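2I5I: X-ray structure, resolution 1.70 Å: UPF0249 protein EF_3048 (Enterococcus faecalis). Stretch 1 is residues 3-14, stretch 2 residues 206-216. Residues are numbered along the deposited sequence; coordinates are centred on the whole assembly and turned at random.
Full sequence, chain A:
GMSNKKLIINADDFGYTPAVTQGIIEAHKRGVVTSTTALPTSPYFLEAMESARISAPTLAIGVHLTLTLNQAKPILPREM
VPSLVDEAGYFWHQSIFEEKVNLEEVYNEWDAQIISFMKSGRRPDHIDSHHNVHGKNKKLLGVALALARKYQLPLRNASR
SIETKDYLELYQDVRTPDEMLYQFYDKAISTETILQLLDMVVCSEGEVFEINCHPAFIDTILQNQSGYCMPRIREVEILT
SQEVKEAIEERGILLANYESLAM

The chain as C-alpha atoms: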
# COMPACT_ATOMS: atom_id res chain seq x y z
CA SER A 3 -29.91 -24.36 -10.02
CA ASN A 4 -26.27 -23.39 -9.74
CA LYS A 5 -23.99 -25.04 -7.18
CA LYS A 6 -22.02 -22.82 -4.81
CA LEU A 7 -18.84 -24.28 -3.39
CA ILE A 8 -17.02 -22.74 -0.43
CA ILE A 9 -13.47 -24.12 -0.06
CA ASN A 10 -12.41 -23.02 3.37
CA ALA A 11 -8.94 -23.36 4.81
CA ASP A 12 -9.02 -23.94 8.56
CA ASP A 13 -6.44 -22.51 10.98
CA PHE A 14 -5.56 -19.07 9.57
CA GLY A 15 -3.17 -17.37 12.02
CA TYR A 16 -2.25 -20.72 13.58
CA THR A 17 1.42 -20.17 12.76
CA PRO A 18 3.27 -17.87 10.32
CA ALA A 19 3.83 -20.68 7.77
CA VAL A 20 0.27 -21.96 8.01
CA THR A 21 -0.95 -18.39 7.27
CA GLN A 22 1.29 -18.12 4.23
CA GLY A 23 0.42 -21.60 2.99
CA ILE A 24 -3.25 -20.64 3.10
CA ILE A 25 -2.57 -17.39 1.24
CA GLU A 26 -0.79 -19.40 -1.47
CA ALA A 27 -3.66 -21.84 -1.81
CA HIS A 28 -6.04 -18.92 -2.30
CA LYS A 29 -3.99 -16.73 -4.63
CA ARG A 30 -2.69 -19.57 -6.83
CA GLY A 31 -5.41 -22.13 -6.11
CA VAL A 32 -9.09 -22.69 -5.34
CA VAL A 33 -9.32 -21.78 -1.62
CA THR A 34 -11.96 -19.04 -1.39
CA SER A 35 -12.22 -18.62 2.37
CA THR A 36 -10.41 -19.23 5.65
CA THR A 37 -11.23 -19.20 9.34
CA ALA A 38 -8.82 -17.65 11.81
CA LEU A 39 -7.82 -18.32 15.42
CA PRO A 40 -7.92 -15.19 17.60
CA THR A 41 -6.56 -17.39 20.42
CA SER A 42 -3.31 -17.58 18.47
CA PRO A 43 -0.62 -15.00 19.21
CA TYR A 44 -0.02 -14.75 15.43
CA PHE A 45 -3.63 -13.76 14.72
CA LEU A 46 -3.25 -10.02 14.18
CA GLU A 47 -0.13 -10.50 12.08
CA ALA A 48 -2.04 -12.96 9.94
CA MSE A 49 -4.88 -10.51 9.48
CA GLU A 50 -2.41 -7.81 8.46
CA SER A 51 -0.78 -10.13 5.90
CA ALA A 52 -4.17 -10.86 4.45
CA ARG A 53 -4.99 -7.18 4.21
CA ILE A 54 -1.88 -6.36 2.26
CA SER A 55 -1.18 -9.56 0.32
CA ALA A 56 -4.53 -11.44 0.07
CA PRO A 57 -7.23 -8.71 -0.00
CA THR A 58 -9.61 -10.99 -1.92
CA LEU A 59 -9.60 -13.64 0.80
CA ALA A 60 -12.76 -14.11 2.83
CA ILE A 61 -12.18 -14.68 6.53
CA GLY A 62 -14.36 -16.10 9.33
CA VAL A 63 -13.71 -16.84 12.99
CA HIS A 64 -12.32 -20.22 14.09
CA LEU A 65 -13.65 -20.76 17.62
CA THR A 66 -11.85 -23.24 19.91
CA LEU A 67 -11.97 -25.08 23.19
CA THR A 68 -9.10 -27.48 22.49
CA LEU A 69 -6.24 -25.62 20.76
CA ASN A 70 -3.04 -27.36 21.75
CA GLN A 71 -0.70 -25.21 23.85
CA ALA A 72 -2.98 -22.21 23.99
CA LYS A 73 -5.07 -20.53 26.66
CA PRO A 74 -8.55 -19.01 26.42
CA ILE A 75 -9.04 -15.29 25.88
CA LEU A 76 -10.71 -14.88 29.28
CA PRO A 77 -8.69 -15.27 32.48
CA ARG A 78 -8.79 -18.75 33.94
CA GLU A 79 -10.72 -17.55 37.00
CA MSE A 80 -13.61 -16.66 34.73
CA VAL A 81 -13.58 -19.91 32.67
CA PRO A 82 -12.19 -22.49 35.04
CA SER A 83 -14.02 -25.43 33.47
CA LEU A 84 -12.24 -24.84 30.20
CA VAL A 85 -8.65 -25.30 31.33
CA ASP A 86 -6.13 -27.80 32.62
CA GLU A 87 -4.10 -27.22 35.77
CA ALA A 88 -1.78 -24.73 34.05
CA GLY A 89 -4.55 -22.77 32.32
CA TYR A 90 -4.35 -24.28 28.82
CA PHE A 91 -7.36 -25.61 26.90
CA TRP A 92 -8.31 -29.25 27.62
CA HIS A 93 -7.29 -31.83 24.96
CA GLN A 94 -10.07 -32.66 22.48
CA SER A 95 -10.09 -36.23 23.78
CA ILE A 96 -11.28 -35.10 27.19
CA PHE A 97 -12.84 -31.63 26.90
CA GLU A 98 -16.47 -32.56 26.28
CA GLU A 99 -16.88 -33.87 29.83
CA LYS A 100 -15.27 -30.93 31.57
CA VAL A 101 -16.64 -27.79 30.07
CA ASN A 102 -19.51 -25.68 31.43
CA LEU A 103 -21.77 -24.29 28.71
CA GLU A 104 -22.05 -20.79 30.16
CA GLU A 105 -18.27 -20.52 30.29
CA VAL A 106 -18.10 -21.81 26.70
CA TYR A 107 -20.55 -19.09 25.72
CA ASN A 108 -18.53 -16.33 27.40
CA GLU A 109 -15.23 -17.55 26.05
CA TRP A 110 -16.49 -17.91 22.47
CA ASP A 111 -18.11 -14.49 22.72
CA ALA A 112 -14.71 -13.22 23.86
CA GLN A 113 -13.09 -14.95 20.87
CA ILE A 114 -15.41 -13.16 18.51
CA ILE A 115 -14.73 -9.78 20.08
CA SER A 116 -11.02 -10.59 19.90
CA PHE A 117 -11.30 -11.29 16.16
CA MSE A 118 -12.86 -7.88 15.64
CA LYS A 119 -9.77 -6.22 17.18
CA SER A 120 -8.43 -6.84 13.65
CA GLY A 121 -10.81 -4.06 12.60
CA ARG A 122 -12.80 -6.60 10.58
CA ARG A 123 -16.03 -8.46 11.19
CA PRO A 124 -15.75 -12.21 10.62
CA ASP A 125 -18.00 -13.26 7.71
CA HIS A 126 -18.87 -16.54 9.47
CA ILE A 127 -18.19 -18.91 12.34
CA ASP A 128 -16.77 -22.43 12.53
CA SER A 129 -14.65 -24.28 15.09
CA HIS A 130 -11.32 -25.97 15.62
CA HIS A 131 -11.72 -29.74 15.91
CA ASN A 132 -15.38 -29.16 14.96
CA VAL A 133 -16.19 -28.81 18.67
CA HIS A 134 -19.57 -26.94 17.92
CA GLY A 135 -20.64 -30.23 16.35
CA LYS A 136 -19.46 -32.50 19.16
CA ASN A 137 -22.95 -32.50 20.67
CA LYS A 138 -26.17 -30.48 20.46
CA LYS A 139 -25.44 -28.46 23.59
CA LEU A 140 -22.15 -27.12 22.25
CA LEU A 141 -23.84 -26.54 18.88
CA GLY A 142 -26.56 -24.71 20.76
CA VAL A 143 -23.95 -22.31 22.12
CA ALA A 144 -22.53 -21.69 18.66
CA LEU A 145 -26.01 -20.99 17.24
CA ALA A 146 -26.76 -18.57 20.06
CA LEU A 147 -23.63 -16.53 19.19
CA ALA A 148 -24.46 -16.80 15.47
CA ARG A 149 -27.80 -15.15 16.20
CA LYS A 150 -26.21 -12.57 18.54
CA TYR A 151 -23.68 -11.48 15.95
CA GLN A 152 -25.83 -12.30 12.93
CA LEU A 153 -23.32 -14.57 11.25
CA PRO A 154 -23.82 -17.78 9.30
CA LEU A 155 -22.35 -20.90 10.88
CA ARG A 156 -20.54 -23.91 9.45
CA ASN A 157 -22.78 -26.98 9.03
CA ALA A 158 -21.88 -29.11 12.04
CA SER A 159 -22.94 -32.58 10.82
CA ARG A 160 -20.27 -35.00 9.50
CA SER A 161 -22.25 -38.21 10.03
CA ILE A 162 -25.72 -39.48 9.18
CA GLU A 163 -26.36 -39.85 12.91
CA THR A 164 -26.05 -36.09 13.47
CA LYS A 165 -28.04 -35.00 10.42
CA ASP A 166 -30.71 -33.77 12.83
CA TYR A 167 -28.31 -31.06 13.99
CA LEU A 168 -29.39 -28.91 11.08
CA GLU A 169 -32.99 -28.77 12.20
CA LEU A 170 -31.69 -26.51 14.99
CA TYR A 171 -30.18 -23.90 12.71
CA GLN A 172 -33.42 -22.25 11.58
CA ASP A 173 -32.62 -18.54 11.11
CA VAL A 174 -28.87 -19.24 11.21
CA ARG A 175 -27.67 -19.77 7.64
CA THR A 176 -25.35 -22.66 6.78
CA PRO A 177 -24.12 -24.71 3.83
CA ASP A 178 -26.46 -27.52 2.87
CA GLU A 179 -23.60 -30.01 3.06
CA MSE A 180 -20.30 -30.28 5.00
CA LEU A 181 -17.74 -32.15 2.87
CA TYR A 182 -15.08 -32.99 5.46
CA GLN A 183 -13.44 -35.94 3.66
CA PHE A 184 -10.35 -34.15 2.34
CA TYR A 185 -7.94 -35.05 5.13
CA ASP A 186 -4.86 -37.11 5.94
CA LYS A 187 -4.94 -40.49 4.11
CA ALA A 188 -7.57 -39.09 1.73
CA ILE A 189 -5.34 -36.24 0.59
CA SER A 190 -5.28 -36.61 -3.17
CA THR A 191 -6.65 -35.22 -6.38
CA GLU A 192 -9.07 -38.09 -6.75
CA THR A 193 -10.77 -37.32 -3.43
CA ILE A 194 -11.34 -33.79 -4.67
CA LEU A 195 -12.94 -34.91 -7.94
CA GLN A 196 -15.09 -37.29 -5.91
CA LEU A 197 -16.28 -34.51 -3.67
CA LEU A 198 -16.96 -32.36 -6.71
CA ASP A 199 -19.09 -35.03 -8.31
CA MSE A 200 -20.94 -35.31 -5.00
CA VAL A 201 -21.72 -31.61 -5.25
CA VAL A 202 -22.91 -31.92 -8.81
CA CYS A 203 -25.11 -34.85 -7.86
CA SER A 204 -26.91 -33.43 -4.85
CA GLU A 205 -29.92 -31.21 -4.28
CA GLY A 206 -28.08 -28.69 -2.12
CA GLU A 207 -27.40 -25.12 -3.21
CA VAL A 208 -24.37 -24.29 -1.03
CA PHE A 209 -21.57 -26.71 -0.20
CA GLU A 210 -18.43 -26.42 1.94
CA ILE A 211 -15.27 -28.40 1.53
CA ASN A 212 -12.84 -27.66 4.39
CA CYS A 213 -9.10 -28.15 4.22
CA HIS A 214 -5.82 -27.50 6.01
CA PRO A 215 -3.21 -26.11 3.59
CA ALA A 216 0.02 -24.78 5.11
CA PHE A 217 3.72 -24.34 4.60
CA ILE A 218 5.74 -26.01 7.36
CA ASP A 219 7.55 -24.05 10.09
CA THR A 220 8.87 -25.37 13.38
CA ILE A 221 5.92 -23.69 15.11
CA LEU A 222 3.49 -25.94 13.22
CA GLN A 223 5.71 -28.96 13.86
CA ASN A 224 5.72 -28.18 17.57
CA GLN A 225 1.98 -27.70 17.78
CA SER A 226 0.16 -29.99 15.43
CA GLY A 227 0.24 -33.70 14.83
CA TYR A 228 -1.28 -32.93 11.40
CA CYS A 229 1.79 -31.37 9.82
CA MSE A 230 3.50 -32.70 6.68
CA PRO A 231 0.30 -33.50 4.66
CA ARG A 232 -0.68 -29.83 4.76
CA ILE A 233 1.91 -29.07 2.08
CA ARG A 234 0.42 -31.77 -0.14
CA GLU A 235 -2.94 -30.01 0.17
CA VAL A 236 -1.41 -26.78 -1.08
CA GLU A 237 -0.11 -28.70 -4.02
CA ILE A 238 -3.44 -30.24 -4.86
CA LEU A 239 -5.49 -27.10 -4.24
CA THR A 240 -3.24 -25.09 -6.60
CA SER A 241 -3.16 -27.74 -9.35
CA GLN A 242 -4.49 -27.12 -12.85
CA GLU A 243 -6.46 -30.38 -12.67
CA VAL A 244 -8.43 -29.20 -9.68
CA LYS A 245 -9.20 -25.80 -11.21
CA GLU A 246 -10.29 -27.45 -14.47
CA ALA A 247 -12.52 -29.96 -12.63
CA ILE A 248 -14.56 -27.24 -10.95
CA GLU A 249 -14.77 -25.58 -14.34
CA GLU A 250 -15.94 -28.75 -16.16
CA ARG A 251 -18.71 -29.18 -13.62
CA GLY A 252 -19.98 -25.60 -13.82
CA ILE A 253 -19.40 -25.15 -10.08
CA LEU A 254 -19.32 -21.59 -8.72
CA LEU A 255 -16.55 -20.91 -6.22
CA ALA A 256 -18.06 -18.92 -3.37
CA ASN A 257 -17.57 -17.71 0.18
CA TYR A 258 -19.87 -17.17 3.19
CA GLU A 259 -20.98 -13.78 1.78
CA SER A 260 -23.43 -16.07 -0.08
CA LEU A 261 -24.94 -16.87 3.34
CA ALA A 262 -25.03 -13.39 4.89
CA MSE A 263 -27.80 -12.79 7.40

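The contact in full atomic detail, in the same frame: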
# COMPACT_ATOMS: atom_id res chain seq x y z
N SER A 3 -30.45 -25.25 -11.05
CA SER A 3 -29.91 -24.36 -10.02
C SER A 3 -28.39 -24.45 -9.94
O SER A 3 -27.79 -25.52 -10.04
CB SER A 3 -30.53 -24.70 -8.66
N ASN A 4 -27.73 -23.30 -9.77
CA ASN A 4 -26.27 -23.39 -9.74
C ASN A 4 -25.82 -23.98 -8.41
O ASN A 4 -26.59 -24.04 -7.44
CB ASN A 4 -25.65 -22.02 -10.02
CG ASN A 4 -26.30 -20.92 -9.21
OD1 ASN A 4 -26.67 -21.15 -8.06
ND2 ASN A 4 -26.44 -19.75 -9.82
N LYS A 5 -24.57 -24.45 -8.38
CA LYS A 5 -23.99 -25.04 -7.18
C LYS A 5 -22.91 -24.08 -6.67
O LYS A 5 -22.06 -23.67 -7.45
CB LYS A 5 -23.40 -26.42 -7.43
CG LYS A 5 -24.37 -27.38 -8.12
CD LYS A 5 -25.04 -28.28 -7.09
CE LYS A 5 -26.15 -29.12 -7.69
NZ LYS A 5 -25.93 -30.59 -7.58
N LYS A 6 -23.00 -23.74 -5.38
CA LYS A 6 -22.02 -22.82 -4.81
C LYS A 6 -21.13 -23.58 -3.84
O LYS A 6 -21.60 -24.20 -2.88
CB LYS A 6 -22.72 -21.65 -4.14
CG LYS A 6 -23.55 -20.83 -5.13
CD LYS A 6 -24.31 -19.78 -4.33
CE LYS A 6 -25.80 -20.10 -4.39
NZ LYS A 6 -26.39 -19.43 -5.58
N LEU A 7 -19.83 -23.52 -4.12
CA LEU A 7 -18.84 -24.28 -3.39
C LEU A 7 -17.86 -23.34 -2.66
O LEU A 7 -17.15 -22.58 -3.29
CB LEU A 7 -18.03 -25.20 -4.30
CG LEU A 7 -16.92 -25.99 -3.62
CD1 LEU A 7 -17.47 -26.89 -2.52
CD2 LEU A 7 -16.14 -26.86 -4.60
N ILE A 8 -17.91 -23.42 -1.35
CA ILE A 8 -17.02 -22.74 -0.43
C ILE A 8 -15.92 -23.74 -0.09
O ILE A 8 -16.18 -24.85 0.39
CB ILE A 8 -17.78 -22.28 0.82
CG1 ILE A 8 -18.94 -21.34 0.54
CG2 ILE A 8 -16.80 -21.69 1.82
CD1 ILE A 8 -19.82 -21.11 1.75
N ILE A 9 -14.68 -23.40 -0.37
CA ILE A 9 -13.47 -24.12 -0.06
C ILE A 9 -12.75 -23.28 0.99
O ILE A 9 -12.23 -22.21 0.74
CB ILE A 9 -12.59 -24.39 -1.29
CG1 ILE A 9 -13.40 -25.08 -2.38
CG2 ILE A 9 -11.35 -25.19 -0.95
CD1 ILE A 9 -12.68 -25.43 -3.65
N ASN A 10 -12.82 -23.81 2.21
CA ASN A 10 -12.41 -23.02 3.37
C ASN A 10 -11.21 -23.69 4.01
O ASN A 10 -11.26 -24.86 4.40
CB ASN A 10 -13.52 -22.85 4.41
CG ASN A 10 -13.09 -21.97 5.57
OD1 ASN A 10 -13.39 -20.76 5.62
ND2 ASN A 10 -12.41 -22.58 6.51
N ALA A 11 -10.15 -22.90 4.14
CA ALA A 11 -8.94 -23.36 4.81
C ALA A 11 -9.05 -23.10 6.30
O ALA A 11 -9.17 -21.95 6.73
CB ALA A 11 -7.71 -22.64 4.25
N ASP A 12 -9.02 -24.14 7.12
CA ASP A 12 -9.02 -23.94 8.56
C ASP A 12 -7.64 -23.54 9.08
O ASP A 12 -6.61 -23.87 8.47
CB ASP A 12 -9.52 -25.22 9.24
CG ASP A 12 -10.96 -25.56 8.90
OD1 ASP A 12 -11.58 -24.85 8.07
OD2 ASP A 12 -11.48 -26.55 9.46
N ASP A 13 -7.61 -22.80 10.18
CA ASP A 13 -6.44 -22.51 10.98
C ASP A 13 -5.63 -21.31 10.51
O ASP A 13 -4.43 -21.21 10.79
CB ASP A 13 -5.50 -23.74 11.04
CG ASP A 13 -6.09 -24.92 11.79
OD1 ASP A 13 -7.03 -24.68 12.57
OD2 ASP A 13 -5.63 -26.07 11.62
N PHE A 14 -6.26 -20.35 9.85
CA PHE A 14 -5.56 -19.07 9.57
C PHE A 14 -5.00 -18.47 10.85
O PHE A 14 -5.65 -18.48 11.90
CB PHE A 14 -6.49 -18.10 8.86
CG PHE A 14 -5.77 -17.03 8.05
CD1 PHE A 14 -5.02 -17.41 6.95
CD2 PHE A 14 -5.88 -15.70 8.41
CE1 PHE A 14 -4.36 -16.43 6.21
CE2 PHE A 14 -5.23 -14.71 7.68
CZ PHE A 14 -4.49 -15.10 6.58
N GLY A 206 -28.59 -29.86 -2.80
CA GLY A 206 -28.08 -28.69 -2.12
C GLY A 206 -27.83 -27.52 -3.05
O GLY A 206 -27.71 -27.70 -4.26
N GLU A 207 -27.75 -26.33 -2.46
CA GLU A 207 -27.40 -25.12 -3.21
C GLU A 207 -25.97 -24.70 -2.85
O GLU A 207 -25.21 -24.38 -3.77
CB GLU A 207 -28.39 -24.00 -2.96
CG GLU A 207 -28.25 -22.77 -3.86
CD GLU A 207 -28.82 -21.51 -3.23
OE1 GLU A 207 -29.63 -21.64 -2.28
OE2 GLU A 207 -28.48 -20.38 -3.66
N VAL A 208 -25.66 -24.69 -1.56
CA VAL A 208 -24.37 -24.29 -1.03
C VAL A 208 -23.66 -25.43 -0.30
O VAL A 208 -24.22 -26.06 0.60
CB VAL A 208 -24.48 -23.10 -0.06
CG1 VAL A 208 -23.10 -22.64 0.37
CG2 VAL A 208 -25.25 -21.95 -0.70
N PHE A 209 -22.41 -25.65 -0.69
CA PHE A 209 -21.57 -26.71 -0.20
C PHE A 209 -20.25 -26.15 0.35
O PHE A 209 -19.77 -25.16 -0.19
CB PHE A 209 -21.25 -27.73 -1.29
CG PHE A 209 -22.47 -28.30 -1.98
CD1 PHE A 209 -23.18 -27.53 -2.89
CD2 PHE A 209 -22.89 -29.58 -1.71
CE1 PHE A 209 -24.30 -28.04 -3.52
CE2 PHE A 209 -24.01 -30.10 -2.33
CZ PHE A 209 -24.71 -29.33 -3.22
N GLU A 210 -19.73 -26.80 1.38
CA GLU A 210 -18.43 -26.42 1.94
C GLU A 210 -17.51 -27.63 1.95
O GLU A 210 -17.81 -28.69 2.50
CB GLU A 210 -18.53 -25.83 3.35
CG GLU A 210 -17.16 -25.41 3.87
CD GLU A 210 -17.15 -24.76 5.23
OE1 GLU A 210 -18.23 -24.62 5.84
OE2 GLU A 210 -16.06 -24.38 5.72
N ILE A 211 -16.35 -27.45 1.31
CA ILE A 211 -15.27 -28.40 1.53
C ILE A 211 -14.22 -27.75 2.42
O ILE A 211 -13.71 -26.68 2.08
CB ILE A 211 -14.61 -28.81 0.21
CG1 ILE A 211 -15.45 -29.70 -0.70
CG2 ILE A 211 -13.25 -29.44 0.50
CD1 ILE A 211 -15.04 -29.62 -2.17
N ASN A 212 -13.87 -28.33 3.57
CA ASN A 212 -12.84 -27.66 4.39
C ASN A 212 -11.50 -28.33 4.08
O ASN A 212 -11.39 -29.41 3.47
CB ASN A 212 -13.16 -27.66 5.87
CG ASN A 212 -12.96 -28.97 6.59
OD1 ASN A 212 -13.26 -30.02 6.01
ND2 ASN A 212 -12.48 -28.92 7.82
N CYS A 213 -10.44 -27.63 4.50
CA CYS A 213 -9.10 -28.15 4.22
C CYS A 213 -8.08 -27.49 5.13
O CYS A 213 -8.42 -26.52 5.80
CB CYS A 213 -8.73 -27.92 2.75
SG CYS A 213 -8.86 -26.21 2.18
N HIS A 214 -6.85 -28.02 5.13
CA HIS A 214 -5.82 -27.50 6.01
C HIS A 214 -4.48 -27.28 5.28
O HIS A 214 -3.43 -27.85 5.62
CB HIS A 214 -5.65 -28.47 7.16
CG HIS A 214 -6.89 -28.69 7.99
ND1 HIS A 214 -7.94 -29.49 7.58
CD2 HIS A 214 -7.23 -28.21 9.20
CE1 HIS A 214 -8.87 -29.48 8.52
NE2 HIS A 214 -8.47 -28.71 9.53
N PRO A 215 -4.48 -26.43 4.27
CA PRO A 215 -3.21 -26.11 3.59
C PRO A 215 -2.31 -25.33 4.56
O PRO A 215 -2.78 -24.62 5.44
CB PRO A 215 -3.61 -25.22 2.44
CG PRO A 215 -5.01 -24.79 2.67
CD PRO A 215 -5.61 -25.70 3.71
N ALA A 216 -1.01 -25.47 4.38
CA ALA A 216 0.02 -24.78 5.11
C ALA A 216 1.38 -25.02 4.44
O ALA A 216 1.51 -26.00 3.72
CB ALA A 216 0.13 -25.24 6.55
O HOH W 1 -4.26 -25.13 7.71
O HOH W 2 -10.00 -27.94 11.53

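Parallel β-strands pair by a simple rule: alternate residues of one strand offer both N and O to two residues of its neighbour that flank the position opposite. Residues 206–216 of this protein, lying beside residues 3–14 some 200 positions earlier in sequence, illustrate it well.

Gly-206 opens the stretch. A CB here would fall 2.8 Å from CZ of Phe-209, so the ring lies where a side chain would have to go. At Glu-207 the ladder begins, its O accepting from Lys-6 N at 2.8 Å. Its side chain returns to the same partner in a salt bridge, OE2 to Lys-6 NZ at 3.0 Å, although the place of OE2 is less certain. Lys-6 NZ also donates to Asn-4 OD1 (3.0 Å).

Val-208 faces Lys-6 and packs its CG1 3.9 Å from Ile-8 CD1. Phe-209 then uses both backbone groups, N to Lys-6 O (2.7 Å) and O from Ile-8 N (2.8 Å), thereby straddling Leu-7. Glu-210, paired with Ile-8, supplies a CA-H...O contact instead, its CA 3.2 Å from Ile-8 O. Ile-211 repeats the pattern: N donates to Ile-8 O (2.8 Å) and O accepts from Asn-10 N (3.0 Å), while CD1 meets Leu-7 CD1 at 3.7 Å on the face shared with Phe-209.

Toward the end of the ladder polar side chains join in. Asn-212 ND2 donates to Asp-12 OD2 (3.1 Å), and Cys-213 closes the series, N to Asn-10 O (2.9 Å) and O from Asp-12 N (2.8 Å). Beyond the strand, water takes over: one molecule links His-214 NE2 (2.6 Å) to Asp-12 OD2 (2.9 Å), and another donates to both Pro-215 O and Asp-12 O, each at 2.8 Å. Pro-215 CD also rests 3.8 Å from Ala-11 CB; Ala-216 makes no contact.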